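Local coordinates for guanine deaminase (Escherichia coli, PDB 6OHB), which catalyses the zinc-dependent hydrolytic deamination of guanine to xanthine and ammonia in purine degradation, at the interface of chains A and B. Sequence-based numbering; all coordinates share one arbitrary frame. Chains: chain A/B, Guanine deaminase.

Contact 1: the interface of chains A and B. Residues chain A 129, 132, 422; chain B 397-398, 423.
Two torsions set up the ion pair between A:Asp422 and B:Arg423: the carboxylate carbon of A:Asp422 sits between its backbone N and carbonyl carbon (chi1 49°), and B:Arg423 runs extended until a turn at chi3 (-61°) swings its guanidinium round to meet it. The two side chains approach from opposite directions. The grip is end-on, with NH1 and NH2 each taking one oxygen: B:Arg423 NH1 donates to A:Asp422 OD2 at 2.9 Å, and B:Arg423 NH2 donates to A:Asp422 OD1 at 3.1 Å. Both oxygens are met on their syn sides and lie close to the guanidinium plane, although the two planes are turned 32° apart, the approach to OD2 being the more tilted from the carboxylate plane. A:Arg132 supplies a second charge from the same subunit, its NH1 lying 2.8 Å from A:Asp422 OD2, with a bent hydrogen bond. The two arginines reach OD2 from opposite faces of the carboxylate, an arrangement likely to favour its ionised form and to fix its rotation. A:Arg132 also works apolarly: the ring atom CG of B:Pro397 lies over the centre of one guanidinium face, 3.7 Å from A:Arg132 CZ. The amide of A:Gln129 rests against the same proline, OE1 being 3.8 Å from B:Pro397 CG. Helix 116-132 thus meets the start of the partner's helix 397-404, and the 3-10 helices 422-424 meet through an aspartate gripped by arginines of both chains, probably helping hold the subunits in register.

Contact 2: the interface of chains A and B. Residues chain A 303-304, 342, 345; chain B 342, 344-345, 348-349.
This is a mixed polar and apolar helix-to-helix interface in the two-fold pair of the deposited assembly, where helix 336-349 of each chain meets its counterpart and probably helps fix their mutual position. A closed ring of four charged side chains lies at its centre. A:Lys345 NZ donates across to B:Glu342 OE2 at 2.9 Å, and B:Lys345 NZ forms a salt bridge to A:Glu342 OE2, also at 2.9 Å. Each lysine additionally pairs with the glutamate of its own chain, A:Lys345 NZ to A:Glu342 OE2 being 2.6 Å. The ammonium groups reach B:Glu342 OE2 from opposite faces of its carboxylate, both well out of plane. A bend at chi2 (-53°) folds B:Glu342 toward them. A glutamine here would probably take away one of the two carboxylate charges that the lysines share, leaving A:Glu342 to balance both. Around it, the aliphatic part of B:Lys345 crosses A:Leu303 at about a right angle, its CD 4.0 Å from A:Leu303 CB. Farther along the helix, A:Leu303 and B:Leu349 meet through their CD2 methyls at 3.8 Å. The side chains of A:Tyr304 and B:Tyr344 also cross at about a right angle, though their ring planes are about 47° apart: B:Tyr344 CD2 lies in plane at the edge of the A:Tyr304 ring, and B:Tyr344 CE2 is 3.6 Å from A:Tyr304 CD1.

Contact 3: the interface of chains A and B. Residues chain A 88-89, 91, 112, 122; chain B 401-402, 405.
The backbone of A:Ser88, with helix-like phi/psi of -62/-36°, offers its carbonyl to B:Arg402 near the end of helix 397-404. B:Arg402 NE donates to A:Ser88 O at 2.9 Å, nearly straight at 172°, and the oxygen lies in the guanidinium plane. The donor itself is tilted from the carbonyl plane. The arginine reaches this oxygen by staying extended from CG to NE, while its root slides past A:Val91 in the opposite direction, B:Arg402 CB lying 3.6 Å from A:Val91 CG2. The apolar packing centres on B:Leu401, whose CD2 meets A:Met122 CE tip to tip at 3.7 Å and also lies against the backbone of A:Glu89. The methionine is bent at chi2 and chi3, which turns its methyl toward the leucine. At the far edge, A:Arg112 NH1 donates to B:Asn405 OD1 at 3.2 Å, with the amide plane turned steeply from the guanidinium. The amide is held from its other end as well, B:Asn405 ND2 donating to B:Leu401 O at 3.1 Å within its own chain. Replacing B:Asn405 with an alanine would probably deprive A:Arg112 of this carbonyl partner and leave B:Leu401 O without its side-chain donor. A:Glu89 OE2 sits above one face of the A:Arg112 guanidinium, 3.9 Å from its NE, and may help orient it. The site joins the loop of A:Ser88 and A:Glu89, next to residues that probably bind the substrate, to helix 397-404 of the other chain, probably steadying the pair of the assembly.

Contact 4: the interface of chains A and B. Residues chain A 341, 344-345, 348; chain B 92-93, 95, 303-304.
Hydrogen bonding centres on B:Tyr304 and A:Asn341, whose side chains cross at about a right angle. The phenol donates to the amide oxygen, B:Tyr304 OH lying 2.6 Å from A:Asn341 OD1, in the carbonyl plane but well to one side of the C=O direction (98° at oxygen). It also accepts from the amide nitrogen, A:Asn341 ND2 being 2.7 Å from B:Tyr304 OH. The phenol therefore faces both ends of one amide; the second bond is bent (132° at H). A:Asn341 is placed by a chi1 of -159°, which carries its amide toward the phenol.

Aromatic and aliphatic packing supports this pair. The side chains of A:Tyr344 and B:Tyr304 cross at about a right angle, with A:Tyr344 CD1 in plane at the edge of the B:Tyr304 ring and A:Tyr344 CE1 3.6 Å from B:Tyr304 CD1. The aliphatic chain of A:Lys345 lies over one face of that ring toward its rim, its CE 3.9 Å from B:Tyr304 CZ. Its CD meets B:Leu303 CD1 at 3.8 Å.

Backbone contacts complete the patch. The A:Tyr344 OH lies beside B:Gly95, 3.2 Å from its CA, while A:Gln348 CB packs on B:Leu303 O at 3.4 Å. The site thus seats helix 299-304 of one subunit against helix 336-349 of the other, probably stabilising the pair of the deposited assembly.

Contact 1: the interface of chains A and B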
# COMPACT_ATOMS: atom_id res chain seq x y z
N GLN A 129 15.13 1.76 11.39
CA GLN A 129 13.88 1.57 10.67
C GLN A 129 12.78 1.09 11.60
O GLN A 129 11.63 1.55 11.50
CB GLN A 129 14.07 0.60 9.51
CG GLN A 129 15.06 1.07 8.46
CD GLN A 129 14.87 2.53 8.10
OE1 GLN A 129 13.86 2.91 7.51
NE2 GLN A 129 15.85 3.36 8.44
N ARG A 132 11.69 4.27 13.76
CA ARG A 132 10.97 5.31 13.04
C ARG A 132 9.59 4.87 12.56
O ARG A 132 8.78 5.73 12.17
CB ARG A 132 11.79 5.82 11.84
CG ARG A 132 11.72 4.94 10.61
CD ARG A 132 11.58 5.76 9.33
NE ARG A 132 12.55 6.86 9.26
CZ ARG A 132 12.53 7.81 8.33
NH1 ARG A 132 11.60 7.80 7.38
NH2 ARG A 132 13.45 8.76 8.34
N ASP A 422 5.35 6.10 7.90
CA ASP A 422 6.32 6.54 8.90
C ASP A 422 6.12 8.01 9.30
O ASP A 422 6.54 8.39 10.40
CB ASP A 422 7.75 6.29 8.41
CG ASP A 422 7.99 6.80 7.01
OD1 ASP A 422 7.36 6.27 6.06
OD2 ASP A 422 8.83 7.71 6.84
N PRO B 397 14.67 6.56 3.38
CA PRO B 397 15.86 5.72 3.68
C PRO B 397 15.83 4.33 3.07
O PRO B 397 16.83 3.89 2.48
CB PRO B 397 15.85 5.68 5.22
CG PRO B 397 14.46 6.13 5.63
CD PRO B 397 14.12 7.16 4.60
N LEU B 398 14.72 3.60 3.19
CA LEU B 398 14.64 2.28 2.58
C LEU B 398 14.62 2.39 1.06
O LEU B 398 15.27 1.59 0.36
CB LEU B 398 13.40 1.53 3.07
CG LEU B 398 13.34 0.07 2.62
CD1 LEU B 398 14.47 -0.73 3.26
CD2 LEU B 398 11.99 -0.57 2.92
N ARG B 423 6.04 11.35 -1.57
CA ARG B 423 7.37 11.91 -1.29
C ARG B 423 8.35 11.67 -2.43
O ARG B 423 9.36 12.39 -2.52
CB ARG B 423 7.92 11.33 0.00
CG ARG B 423 7.22 11.89 1.24
CD ARG B 423 7.62 11.14 2.49
NE ARG B 423 7.25 9.73 2.40
CZ ARG B 423 7.40 8.87 3.40
NH1 ARG B 423 7.90 9.28 4.55
NH2 ARG B 423 7.05 7.60 3.24

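Contact 2: the interface of chains A and B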
# COMPACT_ATOMS: atom_id res chain seq x y z
N LEU A 303 1.15 -11.33 -0.74
CA LEU A 303 0.60 -10.82 -1.99
C LEU A 303 1.68 -10.64 -3.06
O LEU A 303 1.46 -11.00 -4.22
CB LEU A 303 -0.13 -9.50 -1.74
CG LEU A 303 -1.50 -9.61 -1.07
CD1 LEU A 303 -2.10 -8.23 -0.85
CD2 LEU A 303 -2.43 -10.47 -1.90
N TYR A 304 2.85 -10.11 -2.69
CA TYR A 304 3.91 -9.90 -3.68
C TYR A 304 4.36 -11.20 -4.32
O TYR A 304 4.67 -11.23 -5.52
CB TYR A 304 5.12 -9.20 -3.04
CG TYR A 304 5.03 -7.69 -2.97
CD1 TYR A 304 4.85 -6.93 -4.12
CD2 TYR A 304 5.15 -7.03 -1.76
CE1 TYR A 304 4.78 -5.54 -4.05
CE2 TYR A 304 5.09 -5.65 -1.68
CZ TYR A 304 4.90 -4.91 -2.83
OH TYR A 304 4.83 -3.53 -2.73
N GLU A 342 -2.63 -3.91 4.26
CA GLU A 342 -2.57 -5.06 3.36
C GLU A 342 -3.38 -6.23 3.90
O GLU A 342 -4.03 -6.95 3.13
CB GLU A 342 -1.11 -5.48 3.13
CG GLU A 342 -0.25 -4.40 2.50
CD GLU A 342 -0.68 -4.06 1.08
OE1 GLU A 342 -0.94 -5.00 0.30
OE2 GLU A 342 -0.75 -2.86 0.75
N LYS A 345 -6.93 -5.66 2.96
CA LYS A 345 -7.25 -6.03 1.58
C LYS A 345 -7.33 -7.55 1.41
O LYS A 345 -8.25 -8.06 0.75
CB LYS A 345 -6.25 -5.44 0.59
CG LYS A 345 -6.30 -3.92 0.51
CD LYS A 345 -5.18 -3.39 -0.36
CE LYS A 345 -4.49 -2.21 0.28
NZ LYS A 345 -3.07 -2.14 -0.15
N GLU B 342 -0.42 -1.90 -6.33
CA GLU B 342 -1.59 -2.71 -6.04
C GLU B 342 -2.00 -3.53 -7.26
O GLU B 342 -2.46 -4.67 -7.12
CB GLU B 342 -2.77 -1.86 -5.56
CG GLU B 342 -2.42 -0.70 -4.62
CD GLU B 342 -1.60 -1.10 -3.39
OE1 GLU B 342 -0.67 -0.33 -3.04
OE2 GLU B 342 -1.91 -2.15 -2.78
N TYR B 344 0.12 -4.75 -9.39
CA TYR B 344 1.07 -5.86 -9.37
C TYR B 344 0.60 -6.97 -8.44
O TYR B 344 0.66 -8.15 -8.80
CB TYR B 344 2.45 -5.34 -8.96
CG TYR B 344 3.53 -6.41 -8.87
CD1 TYR B 344 4.26 -6.79 -9.99
CD2 TYR B 344 3.82 -7.02 -7.65
CE1 TYR B 344 5.25 -7.76 -9.91
CE2 TYR B 344 4.81 -7.99 -7.56
CZ TYR B 344 5.52 -8.36 -8.69
OH TYR B 344 6.50 -9.32 -8.59
N LYS B 345 0.11 -6.60 -7.25
CA LYS B 345 -0.40 -7.63 -6.33
C LYS B 345 -1.64 -8.33 -6.88
O LYS B 345 -1.76 -9.56 -6.82
CB LYS B 345 -0.70 -7.00 -4.97
CG LYS B 345 0.53 -6.44 -4.27
CD LYS B 345 0.16 -5.73 -2.98
CE LYS B 345 0.92 -4.42 -2.83
NZ LYS B 345 0.16 -3.45 -1.98
N GLN B 348 -0.49 -10.69 -9.54
CA GLN B 348 0.22 -11.82 -8.95
C GLN B 348 -0.76 -12.87 -8.44
O GLN B 348 -0.51 -14.08 -8.55
CB GLN B 348 1.12 -11.35 -7.81
CG GLN B 348 2.50 -10.92 -8.24
CD GLN B 348 3.31 -12.06 -8.80
OE1 GLN B 348 3.57 -12.12 -10.01
NE2 GLN B 348 3.71 -12.99 -7.94
N LEU B 349 -1.89 -12.42 -7.88
CA LEU B 349 -2.89 -13.39 -7.43
C LEU B 349 -3.47 -14.21 -8.58
O LEU B 349 -3.92 -15.34 -8.36
CB LEU B 349 -4.01 -12.68 -6.66
CG LEU B 349 -3.70 -12.16 -5.26
CD1 LEU B 349 -4.83 -11.26 -4.81
CD2 LEU B 349 -3.50 -13.29 -4.27

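Contact 3: the interface of chains A and B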
# COMPACT_ATOMS: atom_id res chain seq x y z
N SER A 88 17.12 -5.86 4.17
CA SER A 88 16.52 -4.55 3.92
C SER A 88 16.79 -4.06 2.50
O SER A 88 15.93 -3.43 1.88
CB SER A 88 17.02 -3.54 4.95
OG SER A 88 16.69 -3.93 6.27
N GLU A 89 17.97 -4.35 1.96
CA GLU A 89 18.38 -3.83 0.67
C GLU A 89 17.90 -4.67 -0.51
O GLU A 89 18.11 -4.27 -1.66
CB GLU A 89 19.91 -3.71 0.61
CG GLU A 89 20.66 -5.03 0.63
CD GLU A 89 21.06 -5.47 2.03
OE1 GLU A 89 20.24 -5.32 2.97
OE2 GLU A 89 22.20 -5.95 2.20
N VAL A 91 16.41 -6.11 -3.61
CA VAL A 91 15.60 -5.69 -4.74
C VAL A 91 15.36 -6.91 -5.62
O VAL A 91 16.31 -7.53 -6.11
CB VAL A 91 16.29 -4.56 -5.54
CG1 VAL A 91 15.44 -4.17 -6.75
CG2 VAL A 91 16.56 -3.37 -4.65
N ARG A 112 26.08 -11.15 1.91
CA ARG A 112 26.88 -9.96 2.17
C ARG A 112 27.08 -9.69 3.66
O ARG A 112 27.90 -8.84 4.01
CB ARG A 112 26.22 -8.75 1.50
CG ARG A 112 25.64 -9.09 0.13
CD ARG A 112 24.62 -8.09 -0.39
NE ARG A 112 25.05 -6.69 -0.30
CZ ARG A 112 24.63 -5.73 -1.11
NH1 ARG A 112 25.05 -4.48 -0.96
NH2 ARG A 112 23.76 -6.01 -2.07
N MET A 122 24.39 -2.39 8.97
CA MET A 122 23.01 -2.73 8.68
C MET A 122 22.21 -3.04 9.94
O MET A 122 20.99 -2.87 9.94
CB MET A 122 22.95 -3.91 7.71
CG MET A 122 23.56 -3.61 6.34
SD MET A 122 22.98 -2.06 5.62
CE MET A 122 21.31 -2.50 5.14
N LEU B 401 18.10 3.14 -0.02
CA LEU B 401 18.97 1.97 0.12
C LEU B 401 18.76 0.98 -1.01
O LEU B 401 19.72 0.42 -1.55
CB LEU B 401 18.73 1.29 1.47
CG LEU B 401 19.56 0.04 1.76
CD1 LEU B 401 21.01 0.40 2.03
CD2 LEU B 401 18.97 -0.76 2.92
N ARG B 402 17.50 0.75 -1.40
CA ARG B 402 17.22 -0.20 -2.48
C ARG B 402 17.55 0.38 -3.85
O ARG B 402 17.92 -0.36 -4.76
CB ARG B 402 15.76 -0.63 -2.42
CG ARG B 402 15.41 -1.36 -1.13
CD ARG B 402 14.10 -2.10 -1.25
NE ARG B 402 14.01 -3.17 -0.27
CZ ARG B 402 13.02 -4.06 -0.23
NH1 ARG B 402 12.04 -4.00 -1.12
NH2 ARG B 402 13.03 -5.01 0.69
N ASN B 405 21.22 0.18 -4.60
CA ASN B 405 21.62 -1.17 -4.97
C ASN B 405 21.01 -1.64 -6.28
O ASN B 405 21.17 -2.81 -6.63
CB ASN B 405 21.24 -2.14 -3.85
CG ASN B 405 22.31 -2.24 -2.78
OD1 ASN B 405 23.39 -2.78 -3.02
ND2 ASN B 405 22.02 -1.70 -1.60

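Contact 4: the interface of chains A and B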
# COMPACT_ATOMS: atom_id res chain seq x y z
N ASN A 341 -3.09 -2.40 6.62
CA ASN A 341 -3.79 -2.07 5.38
C ASN A 341 -3.79 -3.26 4.42
O ASN A 341 -4.83 -3.61 3.83
CB ASN A 341 -3.15 -0.85 4.73
CG ASN A 341 -4.09 -0.14 3.77
OD1 ASN A 341 -5.28 -0.02 4.03
ND2 ASN A 341 -3.54 0.33 2.66
N TYR A 344 -6.07 -5.93 5.65
CA TYR A 344 -7.45 -5.57 5.36
C TYR A 344 -7.82 -5.93 3.92
O TYR A 344 -8.92 -6.45 3.67
CB TYR A 344 -7.66 -4.08 5.63
CG TYR A 344 -9.08 -3.61 5.41
CD1 TYR A 344 -9.51 -3.21 4.15
CD2 TYR A 344 -9.99 -3.59 6.46
CE1 TYR A 344 -10.82 -2.79 3.94
CE2 TYR A 344 -11.29 -3.17 6.26
CZ TYR A 344 -11.70 -2.77 5.00
OH TYR A 344 -13.00 -2.35 4.81
N LYS A 345 -6.93 -5.66 2.96
CA LYS A 345 -7.25 -6.03 1.58
C LYS A 345 -7.33 -7.55 1.41
O LYS A 345 -8.25 -8.06 0.75
CB LYS A 345 -6.25 -5.44 0.59
CG LYS A 345 -6.30 -3.92 0.51
CD LYS A 345 -5.18 -3.39 -0.36
CE LYS A 345 -4.49 -2.21 0.28
NZ LYS A 345 -3.07 -2.14 -0.15
N GLN A 348 -10.63 -8.65 2.90
CA GLN A 348 -11.73 -8.26 2.03
C GLN A 348 -11.84 -9.21 0.85
O GLN A 348 -12.95 -9.53 0.40
CB GLN A 348 -11.54 -6.83 1.53
CG GLN A 348 -12.09 -5.75 2.45
CD GLN A 348 -13.59 -5.85 2.67
OE1 GLN A 348 -14.05 -6.08 3.79
NE2 GLN A 348 -14.35 -5.69 1.59
N GLY B 92 -14.67 4.83 4.55
CA GLY B 92 -15.60 3.73 4.70
C GLY B 92 -14.94 2.62 5.49
O GLY B 92 -14.14 1.86 4.94
N ALA B 93 -15.25 2.53 6.79
CA ALA B 93 -14.53 1.62 7.67
C ALA B 93 -15.21 0.28 7.85
O ALA B 93 -14.55 -0.69 8.24
CB ALA B 93 -14.33 2.26 9.04
N GLY B 95 -16.28 -2.11 6.03
CA GLY B 95 -16.09 -3.21 5.09
C GLY B 95 -17.25 -3.47 4.16
O GLY B 95 -17.54 -4.63 3.83
N LEU B 303 -9.84 -4.06 -4.49
CA LEU B 303 -9.43 -4.80 -3.30
C LEU B 303 -10.22 -4.36 -2.07
O LEU B 303 -10.80 -5.19 -1.36
CB LEU B 303 -7.93 -4.63 -3.07
CG LEU B 303 -7.03 -5.40 -4.03
CD1 LEU B 303 -5.56 -5.17 -3.71
CD2 LEU B 303 -7.38 -6.87 -4.00
N TYR B 304 -10.27 -3.04 -1.81
CA TYR B 304 -10.90 -2.55 -0.58
C TYR B 304 -12.37 -2.96 -0.50
O TYR B 304 -12.87 -3.28 0.58
CB TYR B 304 -10.80 -1.03 -0.49
CG TYR B 304 -9.53 -0.51 0.12
CD1 TYR B 304 -9.16 -0.86 1.41
CD2 TYR B 304 -8.71 0.36 -0.58
CE1 TYR B 304 -7.99 -0.38 1.98
CE2 TYR B 304 -7.55 0.85 -0.02
CZ TYR B 304 -7.19 0.48 1.25
OH TYR B 304 -6.03 0.98 1.80

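Contacts 2 and 4 lie about 13 Å apart between C-alpha centres and share A:Lys345, whose ammonium serves contact 2 while its aliphatic chain packs in contact 4. Both join helices 299-304 and 336-349 with the chains exchanged, as the two-fold requires. Contacts 1 and 3 are likewise about 13 Å apart and both use helix 116-132 of chain A and helix 397-404 of chain B. The two groups stand farther apart: contact 1 is about 21 Å from contact 2, and contacts 3 and 4 are about 31 Å apart. Such spacing probably resists rocking of the subunits.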